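Local coordinates for protein acyl-coa oxidase (Arabidopsis thaliana, PDB 1W07) that catalyses the FAD-dependent desaturation of long- and medium-chain acyl-CoAs to 2-trans-enoyl-CoAs, reducing molecular oxygen to hydrogen peroxide, at residues B[491-496]-B[573-578]; B[570-573]-B[578-581]; B[105-110]-B[125-130]; B[190-195]-B[259-264]; B[53-58]-B[635-640]. The protein carries 1 engineered substitution. All coordinates share one frame; numbering follows the deposited sequence.

Contact 1 (B[491-496]-B[573-578])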
# COMPACT_ATOMS: atom_id res chain seq x y z
N ALA B 491 -17.27 -20.27 8.48
CA ALA B 491 -17.14 -20.45 7.04
C ALA B 491 -18.36 -21.16 6.45
O ALA B 491 -18.94 -20.71 5.47
CB ALA B 491 -15.88 -21.25 6.73
N LEU B 492 -18.74 -22.28 7.07
CA LEU B 492 -19.89 -23.05 6.61
C LEU B 492 -21.15 -22.20 6.65
O LEU B 492 -21.94 -22.21 5.72
CB LEU B 492 -20.07 -24.29 7.49
CG LEU B 492 -21.30 -25.17 7.19
CD1 LEU B 492 -21.27 -25.66 5.75
CD2 LEU B 492 -21.29 -26.36 8.13
N ARG B 493 -21.32 -21.46 7.74
CA ARG B 493 -22.47 -20.60 7.92
C ARG B 493 -22.58 -19.57 6.79
O ARG B 493 -23.65 -19.38 6.21
CB ARG B 493 -22.37 -19.89 9.27
CG ARG B 493 -23.35 -18.75 9.47
CD ARG B 493 -24.78 -19.23 9.56
NE ARG B 493 -25.41 -18.79 10.81
CZ ARG B 493 -26.70 -18.97 11.09
NH1 ARG B 493 -27.48 -19.57 10.21
NH2 ARG B 493 -27.19 -18.55 12.25
N MET B 494 -21.47 -18.92 6.48
CA MET B 494 -21.45 -17.92 5.41
C MET B 494 -21.76 -18.55 4.06
O MET B 494 -22.49 -17.97 3.26
CB MET B 494 -20.07 -17.22 5.37
CG MET B 494 -19.80 -16.36 6.59
SD MET B 494 -18.11 -15.68 6.71
CE MET B 494 -18.23 -14.24 5.68
N ALA B 495 -21.21 -19.73 3.80
CA ALA B 495 -21.43 -20.42 2.53
C ALA B 495 -22.89 -20.87 2.40
O ALA B 495 -23.51 -20.67 1.35
CB ALA B 495 -20.52 -21.61 2.43
N VAL B 496 -23.44 -21.47 3.45
CA VAL B 496 -24.82 -21.93 3.43
C VAL B 496 -25.77 -20.75 3.22
O VAL B 496 -26.78 -20.87 2.54
CB VAL B 496 -25.18 -22.66 4.73
CG1 VAL B 496 -26.67 -22.96 4.76
CG2 VAL B 496 -24.38 -23.95 4.83
N SER B 573 -22.36 -13.76 14.04
CA SER B 573 -23.58 -14.04 13.30
C SER B 573 -24.00 -15.51 13.42
O SER B 573 -25.16 -15.85 13.19
CB SER B 573 -23.40 -13.70 11.82
OG SER B 573 -23.25 -12.30 11.63
N THR B 574 -23.05 -16.37 13.77
CA THR B 574 -23.32 -17.81 13.89
C THR B 574 -24.03 -18.20 15.19
O THR B 574 -24.59 -19.29 15.29
CB THR B 574 -22.02 -18.65 13.79
OG1 THR B 574 -21.20 -18.40 14.94
CG2 THR B 574 -21.25 -18.29 12.52
N ASN B 575 -23.99 -17.30 16.17
CA ASN B 575 -24.61 -17.55 17.47
C ASN B 575 -23.88 -18.67 18.20
O ASN B 575 -24.32 -19.13 19.26
CB ASN B 575 -26.10 -17.89 17.32
CG ASN B 575 -26.89 -16.77 16.66
OD1 ASN B 575 -26.84 -15.62 17.10
ND2 ASN B 575 -27.62 -17.10 15.61
N CYS B 576 -22.77 -19.11 17.63
CA CYS B 576 -21.96 -20.17 18.22
C CYS B 576 -20.90 -19.48 19.10
O CYS B 576 -20.24 -20.11 19.91
CB CYS B 576 -21.32 -20.99 17.09
SG CYS B 576 -20.16 -22.33 17.51
N ILE B 577 -20.79 -18.16 18.93
CA ILE B 577 -19.87 -17.33 19.70
C ILE B 577 -20.64 -16.12 20.20
O ILE B 577 -21.35 -15.47 19.44
CB ILE B 577 -18.69 -16.82 18.82
CG1 ILE B 577 -17.79 -17.98 18.44
CG2 ILE B 577 -17.89 -15.77 19.58
CD1 ILE B 577 -16.66 -17.59 17.53
N THR B 578 -20.51 -15.82 21.49
CA THR B 578 -21.21 -14.69 22.09
C THR B 578 -20.25 -13.51 22.27
O THR B 578 -19.03 -13.67 22.23
CB THR B 578 -21.80 -15.07 23.46
OG1 THR B 578 -22.80 -14.12 23.85
CG2 THR B 578 -20.73 -15.09 24.52
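In the all-helical C-terminal part of the oxidase, Arg-493 of helix 480-503 packs against Thr-574 and Asn-575, in the loop that joins helix 568-572 to helix 579-596. The aliphatic root of the arginine does the packing: its CG sits 3.7 Å from Thr-574 CG2, and the two side chains run past each other in opposite directions. With CG anti to the backbone N (chi1 168°), the bends at chi2 and chi3 bring the guanidinium beside the Ser-573 carbonyl and the Asn-575 amide. There NH2 comes within 3.5 Å of Ser-573 O, obliquely and without a hydrogen bond. Asn-575 ND2 reaches the rim of the guanidinium in its plane, 3.7 Å from Arg-493 NH2, two donors that only touch, the amide turned 75° from the guanidinium. Asn-575 has positive phi and takes the chain out of the helix. The hydroxyl of Thr-574 faces its own chain, giving its hydrogen to Phe-571 O, which leaves the methyl for the arginine. Just beyond, Cys-576 is joined by a disulfide to Cys-467, and Ser-573 packs on Leu-572 of the second subunit. An alanine at Arg-493 would remove everything past CB and is likely to leave the Thr-574 methyl without its aliphatic neighbour and the Ser-573 carbonyl without a nearby positive charge. The contact therefore rests on the methylenes of a charged residue, while its cationic end probably adds a weak electrostatic attraction to the Ser-573 carbonyl.

Contact 2 (B[570-573]-B[578-581])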
# COMPACT_ATOMS: atom_id res chain seq x y z
N ASP B 570 -18.45 -11.86 11.38
CA ASP B 570 -18.74 -13.17 10.78
C ASP B 570 -19.01 -14.24 11.86
O ASP B 570 -19.92 -15.06 11.71
CB ASP B 570 -17.57 -13.66 9.92
CG ASP B 570 -17.31 -12.79 8.70
OD1 ASP B 570 -18.15 -11.95 8.34
OD2 ASP B 570 -16.24 -12.98 8.08
N PHE B 571 -18.21 -14.24 12.93
CA PHE B 571 -18.38 -15.22 14.00
C PHE B 571 -19.62 -14.97 14.88
O PHE B 571 -20.33 -15.92 15.24
CB PHE B 571 -17.12 -15.27 14.88
CG PHE B 571 -15.89 -15.76 14.15
CD1 PHE B 571 -15.18 -14.91 13.31
CD2 PHE B 571 -15.46 -17.07 14.30
CE1 PHE B 571 -14.06 -15.36 12.62
CE2 PHE B 571 -14.34 -17.54 13.61
CZ PHE B 571 -13.64 -16.67 12.77
N LEU B 572 -19.88 -13.71 15.23
CA LEU B 572 -21.04 -13.39 16.06
C LEU B 572 -22.37 -13.68 15.36
O LEU B 572 -23.40 -13.84 16.02
CB LEU B 572 -21.00 -11.92 16.49
CG LEU B 572 -19.97 -11.56 17.55
CD1 LEU B 572 -20.08 -10.08 17.90
CD2 LEU B 572 -20.17 -12.43 18.79
N SER B 573 -22.36 -13.76 14.04
CA SER B 573 -23.58 -14.04 13.30
C SER B 573 -24.00 -15.51 13.42
O SER B 573 -25.16 -15.85 13.19
CB SER B 573 -23.40 -13.70 11.82
OG SER B 573 -23.25 -12.30 11.63
N THR B 578 -20.51 -15.82 21.49
CA THR B 578 -21.21 -14.69 22.09
C THR B 578 -20.25 -13.51 22.27
O THR B 578 -19.03 -13.67 22.23
CB THR B 578 -21.80 -15.07 23.46
OG1 THR B 578 -22.80 -14.12 23.85
CG2 THR B 578 -20.73 -15.09 24.52
N PRO B 579 -20.79 -12.29 22.44
CA PRO B 579 -19.92 -11.13 22.62
C PRO B 579 -18.95 -11.29 23.78
O PRO B 579 -17.82 -10.81 23.73
CB PRO B 579 -20.92 -10.00 22.86
CG PRO B 579 -22.05 -10.39 21.97
CD PRO B 579 -22.19 -11.88 22.23
N LYS B 580 -19.39 -11.98 24.83
CA LYS B 580 -18.55 -12.19 26.00
C LYS B 580 -17.38 -13.11 25.67
O LYS B 580 -16.25 -12.89 26.10
CB LYS B 580 -19.37 -12.79 27.14
CG LYS B 580 -18.60 -12.94 28.44
CD LYS B 580 -19.38 -13.74 29.47
CE LYS B 580 -18.48 -14.16 30.63
NZ LYS B 580 -19.11 -15.22 31.48
N GLN B 581 -17.65 -14.16 24.90
CA GLN B 581 -16.60 -15.08 24.53
C GLN B 581 -15.65 -14.39 23.55
O GLN B 581 -14.47 -14.73 23.47
CB GLN B 581 -17.18 -16.34 23.88
CG GLN B 581 -18.15 -17.11 24.78
CD GLN B 581 -18.83 -18.26 24.05
OE1 GLN B 581 -19.30 -18.10 22.92
NE2 GLN B 581 -18.90 -19.41 24.70
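Leu-572 presses one methyl against the start of helix 579-596: its CD2 is 3.6 Å from Thr-578 C, so the peptide bond leading into the proline is met first. The same methyl approaches the proline ring, with Leu-572 CD2 4.0 Å from Pro-579 CD. The leucine gets there by setting CG anti to its carbonyl carbon (chi1 -73°) and extending onward, which turns its end to the neighbouring helix although its CB does not point that way. One layer out, Gln-581 folds back on the same turn and holds Thr-578 in place. Thr-578 N donates to Gln-581 OE1 over 3.0 Å, with an N-H...O angle of 155°, the donor tilted 22° from the carbonyl plane. The amide nitrogen of Gln-581 is gripped in turn by Ser-469 O and Val-471 O. On the other helix, Phe-571 stacks edge-to-face with Phe-487, and Leu-572 also packs on Ser-573 of the second subunit. The bond from the N3 side chain to the N-cap backbone is one half of a capping box, the Thr-578 side chain making no return bond; with proline in the first turn, it belongs to the helix start of a short helix-loop-helix connection.

Contact 3 (B[105-110]-B[125-130])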
# COMPACT_ATOMS: atom_id res chain seq x y z
N MET B 105 8.65 -20.26 -16.43
CA MET B 105 7.47 -20.39 -17.28
C MET B 105 7.73 -21.01 -18.66
O MET B 105 7.04 -21.95 -19.06
CB MET B 105 6.82 -19.01 -17.47
CG MET B 105 6.29 -18.38 -16.18
SD MET B 105 5.00 -19.35 -15.36
CE MET B 105 3.50 -18.62 -16.12
N PHE B 106 8.70 -20.47 -19.38
CA PHE B 106 9.02 -20.96 -20.71
C PHE B 106 9.33 -22.45 -20.69
O PHE B 106 8.73 -23.22 -21.44
CB PHE B 106 10.22 -20.18 -21.27
CG PHE B 106 10.61 -20.60 -22.66
CD1 PHE B 106 9.75 -20.38 -23.73
CD2 PHE B 106 11.84 -21.19 -22.90
CE1 PHE B 106 10.10 -20.74 -25.01
CE2 PHE B 106 12.21 -21.57 -24.19
CZ PHE B 106 11.34 -21.34 -25.25
N VAL B 107 10.25 -22.86 -19.81
CA VAL B 107 10.62 -24.27 -19.72
C VAL B 107 9.46 -25.15 -19.24
O VAL B 107 9.14 -26.16 -19.87
CB VAL B 107 11.84 -24.47 -18.80
CG1 VAL B 107 12.01 -25.93 -18.43
CG2 VAL B 107 13.08 -23.97 -19.51
N PRO B 108 8.83 -24.79 -18.12
CA PRO B 108 7.70 -25.58 -17.60
C PRO B 108 6.59 -25.75 -18.64
O PRO B 108 5.90 -26.77 -18.66
CB PRO B 108 7.25 -24.76 -16.40
CG PRO B 108 8.55 -24.19 -15.88
CD PRO B 108 9.24 -23.75 -17.15
N ALA B 109 6.41 -24.74 -19.50
CA ALA B 109 5.37 -24.79 -20.52
C ALA B 109 5.66 -25.84 -21.57
O ALA B 109 4.78 -26.62 -21.95
CB ALA B 109 5.22 -23.42 -21.19
N ILE B 110 6.90 -25.86 -22.06
CA ILE B 110 7.32 -26.83 -23.06
C ILE B 110 7.30 -28.25 -22.49
O ILE B 110 6.97 -29.19 -23.20
CB ILE B 110 8.74 -26.53 -23.57
CG1 ILE B 110 8.82 -25.09 -24.06
CG2 ILE B 110 9.10 -27.48 -24.70
CD1 ILE B 110 10.22 -24.64 -24.36
N LEU B 125 17.89 -26.93 -25.99
CA LEU B 125 18.33 -25.57 -26.30
C LEU B 125 18.13 -24.65 -25.10
O LEU B 125 19.04 -23.91 -24.72
CB LEU B 125 17.55 -25.03 -27.50
CG LEU B 125 17.74 -25.75 -28.83
CD1 LEU B 125 16.84 -25.11 -29.87
CD2 LEU B 125 19.20 -25.69 -29.26
N ALA B 126 16.94 -24.71 -24.51
CA ALA B 126 16.60 -23.86 -23.36
C ALA B 126 17.45 -24.16 -22.14
O ALA B 126 17.93 -23.24 -21.47
CB ALA B 126 15.12 -24.04 -23.02
N ASN B 127 17.65 -25.44 -21.85
CA ASN B 127 18.46 -25.80 -20.69
C ASN B 127 19.91 -25.38 -20.83
O ASN B 127 20.57 -25.12 -19.84
CB ASN B 127 18.37 -27.30 -20.44
CG ASN B 127 16.99 -27.72 -19.97
OD1 ASN B 127 16.29 -26.94 -19.32
ND2 ASN B 127 16.60 -28.95 -20.27
N LYS B 128 20.40 -25.30 -22.07
CA LYS B 128 21.78 -24.88 -22.31
C LYS B 128 21.80 -23.37 -22.56
O LYS B 128 22.86 -22.75 -22.63
CB LYS B 128 22.36 -25.63 -23.51
N MET B 129 20.62 -22.80 -22.70
CA MET B 129 20.46 -21.37 -22.94
C MET B 129 20.94 -20.95 -24.34
O MET B 129 21.39 -19.82 -24.52
CB MET B 129 21.24 -20.57 -21.88
CG MET B 129 20.88 -20.91 -20.43
SD MET B 129 19.52 -19.95 -19.74
CE MET B 129 20.04 -18.34 -20.15
N GLN B 130 20.83 -21.85 -25.31
CA GLN B 130 21.21 -21.54 -26.69
C GLN B 130 20.09 -20.65 -27.23
O GLN B 130 20.20 -20.06 -28.31
CB GLN B 130 21.34 -22.81 -27.53
CG GLN B 130 22.39 -23.79 -27.01
CD GLN B 130 22.54 -24.99 -27.91
OE1 GLN B 130 23.01 -24.88 -29.04
NE2 GLN B 130 22.14 -26.16 -27.41
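Val-107 and Ala-126 mark the closest approach of the two helices, their CA atoms 7.0 Å apart. Helix 98-113 is kinked here, because the nitrogen of Pro-108 has no bond to the preceding turn. Helix 116-128 ends in a Schellman motif, with Gln-130 N bonded to Leu-125 O over 2.8 Å, a weak bond from Met-129 N to Ala-126 O, and Met-129 at positive phi as the C-prime residue. The single methyl of Ala-126 fits between two side chains of the facing helix. It touches the rim of the Phe-106 ring, near the ring plane, with Ala-126 CB 4.0 Å from CE2. The second neighbour is Val-107, whose CG2 lies 4.1 Å from Ala-126 CB. Phe-106 has CG anti to its backbone N (chi1 -179°), which carries the ring across to Ala-126; over one face of that ring sits Ile-110 CD1, 3.6 Å above the plane and offset toward the rim. Ala-126 O also accepts from His-102 NE2, a second tie between the helices. The pair belongs to the N-terminal domain, and Phe-106 extends its packing to Val-187 of strand 185-194, its side chain about 6 Å from that of the FAD-binding Tyr-135, on strand 133-136.

Contact 4 (B[190-195]-B[259-264])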
# COMPACT_ATOMS: atom_id res chain seq x y z
N ALA B 190 -2.50 -18.37 -28.58
CA ALA B 190 -3.45 -17.78 -29.51
C ALA B 190 -4.56 -18.77 -29.81
O ALA B 190 -4.45 -19.96 -29.49
CB ALA B 190 -2.74 -17.39 -30.81
N ARG B 191 -5.61 -18.28 -30.44
CA ARG B 191 -6.75 -19.10 -30.82
C ARG B 191 -6.31 -20.01 -31.96
O ARG B 191 -5.86 -19.53 -33.01
CB ARG B 191 -7.91 -18.21 -31.27
CG ARG B 191 -8.15 -17.01 -30.36
CD ARG B 191 -9.54 -16.42 -30.58
NE ARG B 191 -10.57 -17.30 -30.03
CZ ARG B 191 -10.94 -17.31 -28.75
NH1 ARG B 191 -10.39 -16.47 -27.88
NH2 ARG B 191 -11.85 -18.18 -28.34
N LEU B 192 -6.44 -21.31 -31.77
CA LEU B 192 -6.05 -22.27 -32.80
C LEU B 192 -7.13 -22.29 -33.89
O LEU B 192 -8.28 -22.65 -33.64
CB LEU B 192 -5.90 -23.66 -32.18
CG LEU B 192 -5.05 -24.69 -32.93
CD1 LEU B 192 -5.05 -25.99 -32.14
CD2 LEU B 192 -5.58 -24.93 -34.33
N ILE B 193 -6.75 -21.90 -35.10
CA ILE B 193 -7.68 -21.87 -36.21
C ILE B 193 -7.24 -22.84 -37.31
O ILE B 193 -6.12 -22.77 -37.81
CB ILE B 193 -7.80 -20.45 -36.81
CG1 ILE B 193 -8.20 -19.45 -35.72
CG2 ILE B 193 -8.84 -20.44 -37.90
CD1 ILE B 193 -8.30 -18.01 -36.23
N THR B 194 -8.14 -23.76 -37.66
CA THR B 194 -7.87 -24.75 -38.70
C THR B 194 -9.20 -25.30 -39.20
O THR B 194 -10.16 -25.46 -38.44
CB THR B 194 -7.01 -25.92 -38.17
OG1 THR B 194 -6.66 -26.79 -39.25
CG2 THR B 194 -7.75 -26.71 -37.11
N ASN B 195 -9.27 -25.58 -40.50
CA ASN B 195 -10.49 -26.09 -41.11
C ASN B 195 -11.66 -25.13 -40.87
O ASN B 195 -12.80 -25.55 -40.67
CB ASN B 195 -10.83 -27.47 -40.55
CG ASN B 195 -10.16 -28.59 -41.32
OD1 ASN B 195 -9.00 -28.48 -41.72
ND2 ASN B 195 -10.88 -29.69 -41.52
N SER B 259 -3.02 -31.96 -27.81
CA SER B 259 -3.77 -31.62 -29.02
C SER B 259 -2.86 -31.63 -30.23
O SER B 259 -1.82 -30.97 -30.24
CB SER B 259 -4.41 -30.23 -28.88
OG SER B 259 -5.23 -30.13 -27.73
N LYS B 260 -3.25 -32.37 -31.26
CA LYS B 260 -2.47 -32.45 -32.49
C LYS B 260 -3.20 -31.82 -33.67
O LYS B 260 -4.41 -31.62 -33.63
CB LYS B 260 -2.16 -33.92 -32.84
CG LYS B 260 -1.09 -34.60 -31.98
CD LYS B 260 -1.61 -35.01 -30.62
CE LYS B 260 -0.78 -36.15 -30.02
NZ LYS B 260 0.68 -35.84 -29.94
N VAL B 261 -2.43 -31.50 -34.70
CA VAL B 261 -2.96 -30.92 -35.93
C VAL B 261 -2.21 -31.57 -37.07
O VAL B 261 -1.08 -31.17 -37.40
CB VAL B 261 -2.72 -29.40 -35.98
CG1 VAL B 261 -3.14 -28.86 -37.34
CG2 VAL B 261 -3.50 -28.71 -34.87
N THR B 262 -2.83 -32.59 -37.67
CA THR B 262 -2.24 -33.34 -38.78
C THR B 262 -1.80 -32.45 -39.93
O THR B 262 -2.14 -31.27 -39.97
CB THR B 262 -3.23 -34.36 -39.35
OG1 THR B 262 -4.22 -33.67 -40.12
CG2 THR B 262 -3.92 -35.12 -38.22
N ARG B 263 -1.07 -33.04 -40.86
CA ARG B 263 -0.59 -32.32 -42.04
C ARG B 263 -1.75 -31.82 -42.90
O ARG B 263 -1.58 -30.89 -43.68
CB ARG B 263 0.32 -33.24 -42.88
CG ARG B 263 1.80 -33.05 -42.61
CD ARG B 263 2.50 -32.44 -43.82
NE ARG B 263 1.76 -31.32 -44.39
CZ ARG B 263 2.14 -30.64 -45.48
NH1 ARG B 263 3.26 -30.96 -46.10
NH2 ARG B 263 1.39 -29.65 -45.94
N GLU B 264 -2.91 -32.45 -42.76
CA GLU B 264 -4.09 -32.03 -43.53
C GLU B 264 -4.96 -31.04 -42.77
O GLU B 264 -6.08 -30.74 -43.19
CB GLU B 264 -4.94 -33.24 -43.92
CG GLU B 264 -4.30 -34.14 -44.95
CD GLU B 264 -5.29 -35.10 -45.55
OE1 GLU B 264 -5.98 -35.81 -44.78
OE2 GLU B 264 -5.37 -35.16 -46.80
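Leu-192 and Val-261 sit on strands that come near each other without pairing, and one methyl-to-methyl touch carries the apolar part of the contact. The side chains reach toward each other tip to tip, Leu-192 CD1 standing 4.2 Å from Val-261 CG2, while even the nearest CA atoms of the two segments, those of Asn-195 and Glu-264, are 9.1 Å apart. Leu-192 holds CG anti to its backbone N (chi1 -159°) and continues extended through chi2, projecting its methyls away from its own strand. Val-261 turns CG2 to meet it, with CG1 anti to the backbone N. The strands belong to different sheets: 185-194 runs in the mixed sheet of the acyl-CoA dehydrogenase-type middle domain, and 259-261 forms a small antiparallel hairpin with 267-269. Around the two methyls, Leu-192 also packs on Phe-204 and Tyr-267, and Val-261 on Leu-155, so the hairpin lies against side chains of the larger sheet. At the far end of the contact the chemistry is polar. Asn-195, in the tight turn before strand 197-207, brings OD1 to 4.0 Å from Glu-264 O, two acceptors that do not bond; its ND2 is used instead by Glu-266 OE2. Thr-194 OG1 pairs with Gly-265 O, linking the end of its strand directly to the hairpin turn. That turn is shaped by Thr-262, whose OG1 accepts from Glu-264 N over 3.2 Å at an angle of 136°, an ST turn, and from Glu-266 N as well. A platinum ion lies about 6 Å from the Val-261 side chain.

Contact 5 (B[53-58]-B[635-640])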
# COMPACT_ATOMS: atom_id res chain seq x y z
N ARG B 53 20.83 0.23 -6.24
CA ARG B 53 19.84 -0.00 -7.28
C ARG B 53 18.95 1.21 -7.60
O ARG B 53 18.64 1.46 -8.76
CB ARG B 53 19.00 -1.21 -6.89
CG ARG B 53 18.12 -1.77 -7.98
CD ARG B 53 17.26 -2.88 -7.42
NE ARG B 53 17.96 -4.15 -7.30
CZ ARG B 53 17.53 -5.17 -6.57
NH1 ARG B 53 16.41 -5.06 -5.88
NH2 ARG B 53 18.20 -6.32 -6.55
N ALA B 54 18.57 1.95 -6.56
CA ALA B 54 17.72 3.13 -6.74
C ALA B 54 18.47 4.33 -7.32
O ALA B 54 17.86 5.34 -7.66
CB ALA B 54 17.07 3.51 -5.42
N ARG B 55 19.79 4.24 -7.43
CA ARG B 55 20.57 5.34 -7.98
C ARG B 55 20.93 5.11 -9.46
O ARG B 55 21.73 5.84 -10.04
CB ARG B 55 21.84 5.55 -7.14
CG ARG B 55 21.58 6.10 -5.74
CD ARG B 55 22.89 6.48 -5.07
NE ARG B 55 23.63 5.30 -4.64
CZ ARG B 55 23.40 4.65 -3.50
NH1 ARG B 55 22.45 5.07 -2.68
NH2 ARG B 55 24.12 3.58 -3.20
N LEU B 56 20.33 4.09 -10.07
CA LEU B 56 20.63 3.78 -11.47
C LEU B 56 19.50 4.19 -12.40
O LEU B 56 18.34 4.17 -12.00
CB LEU B 56 20.90 2.27 -11.60
CG LEU B 56 22.07 1.67 -10.80
CD1 LEU B 56 21.98 0.15 -10.83
CD2 LEU B 56 23.41 2.15 -11.37
N SER B 57 19.83 4.58 -13.63
CA SER B 57 18.80 4.95 -14.59
C SER B 57 18.22 3.64 -15.11
O SER B 57 18.77 2.57 -14.84
CB SER B 57 19.40 5.73 -15.77
OG SER B 57 20.33 4.93 -16.51
N ARG B 58 17.10 3.71 -15.83
CA ARG B 58 16.47 2.51 -16.39
C ARG B 58 17.53 1.73 -17.17
O ARG B 58 17.74 0.54 -16.93
CB ARG B 58 15.32 2.88 -17.33
CG ARG B 58 14.50 1.68 -17.85
CD ARG B 58 13.43 1.25 -16.85
NE ARG B 58 13.03 -0.16 -17.00
CZ ARG B 58 12.17 -0.65 -17.90
NH1 ARG B 58 11.56 0.13 -18.79
NH2 ARG B 58 11.92 -1.96 -17.90
N LYS B 635 25.57 8.96 0.11
CA LYS B 635 25.74 8.30 -1.18
C LYS B 635 24.81 8.82 -2.26
O LYS B 635 25.03 8.56 -3.45
CB LYS B 635 25.54 6.78 -1.06
CG LYS B 635 26.55 6.06 -0.17
CD LYS B 635 26.20 4.58 -0.05
CE LYS B 635 27.05 3.87 0.98
NZ LYS B 635 26.59 2.45 1.14
N ASP B 636 23.76 9.54 -1.88
CA ASP B 636 22.84 10.06 -2.88
C ASP B 636 23.56 11.05 -3.79
O ASP B 636 24.33 11.89 -3.32
CB ASP B 636 21.64 10.75 -2.22
CG ASP B 636 20.47 10.89 -3.17
OD1 ASP B 636 20.37 11.92 -3.86
OD2 ASP B 636 19.65 9.95 -3.23
N PRO B 637 23.32 10.96 -5.11
CA PRO B 637 23.94 11.84 -6.10
C PRO B 637 23.66 13.33 -5.84
O PRO B 637 24.46 14.18 -6.21
CB PRO B 637 23.36 11.34 -7.43
CG PRO B 637 22.02 10.84 -7.03
CD PRO B 637 22.34 10.07 -5.76
N LEU B 638 22.52 13.63 -5.20
CA LEU B 638 22.16 15.00 -4.88
C LEU B 638 23.18 15.59 -3.88
O LEU B 638 23.30 16.80 -3.73
CB LEU B 638 20.73 15.04 -4.30
CG LEU B 638 19.91 16.30 -4.56
CD1 LEU B 638 19.99 16.71 -6.03
CD2 LEU B 638 18.46 16.04 -4.14
N ASN B 639 23.93 14.72 -3.21
CA ASN B 639 24.94 15.22 -2.29
C ASN B 639 26.32 15.28 -2.91
O ASN B 639 27.32 15.32 -2.20
CB ASN B 639 24.98 14.39 -1.01
CG ASN B 639 23.74 14.59 -0.18
OD1 ASN B 639 23.26 15.71 -0.03
ND2 ASN B 639 23.19 13.50 0.34
N ASP B 640 26.38 15.30 -4.24
CA ASP B 640 27.67 15.38 -4.91
C ASP B 640 28.24 16.78 -4.74
O ASP B 640 29.42 17.01 -5.02
CB ASP B 640 27.54 15.05 -6.40
CG ASP B 640 27.34 13.57 -6.65
OD1 ASP B 640 27.80 12.76 -5.81
OD2 ASP B 640 26.76 13.19 -7.69
O HOH W 1 20.11 7.61 -2.48
O HOH W 2 24.10 1.89 -1.02
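Packing dominates where Arg-55 crosses Lys-635 and Pro-637. The arginine's CD rests against the proline ring, 3.7 Å from Pro-637 CD, and also approaches the backbone, 3.4 Å from Lys-635 O. A bend at chi3 (-74°) then lays the guanidinium over the lysine, so that Lys-635 CB lies 3.8 Å above the plane, over the centre of the Arg-55 guanidinium. Water-mediated bonds use the guanidinium edge, two waters lying in its plane. One takes a 2.8 Å bond from Arg-55 NH2 and a weak one from Lys-635 NZ; the other donates to Asp-636 OD2 at a short distance and meets Arg-55 NH1 only weakly, a tenuous bridge. Within 635-640 an Asx turn forms: Leu-638 N reaches Asp-636 OD1 in 3.1 Å, on the anti side of the carboxylate and 27° out of its plane. Charged pairs are settled outside these residues, Lys-635 with Glu-632, and Asp-636 with Arg-58 of the second subunit. Were Arg-55 a leucine, the guanidinium over Lys-635 would be gone, and both bridging waters would probably lose a donor. With the like-charged Arg-55 NH2 and Lys-635 NZ 5.1 Å apart and a water between them, the two cations appear to be accommodated by packing of the lysine CB on the guanidinium face, by water and, for Lys-635, by its salt bridge to Glu-632; direct ion pairing joins neither residue to the other segment.

From the N terminus, contact 5 opens first, at 53-58, and closes last, at 635-640, so the other four lie within its loop and it ties the N-terminal region to the end of the C-terminal helices. Inside it, contact 3 closes a short helical loop, followed in series by contact 4, which joins the middle-domain sheet to the hairpin strand; their nearest atoms are about 11 Å apart. Contacts 1 and 2 follow in series; contact 2 opens at 570-573, inside the loop of contact 1, and closes just past it at 578-581, so the two overlap, sharing Ser-573 and Thr-578. Contact 1 joins 573-578 back to helix 480-503, whereas contact 2 spans that loop itself.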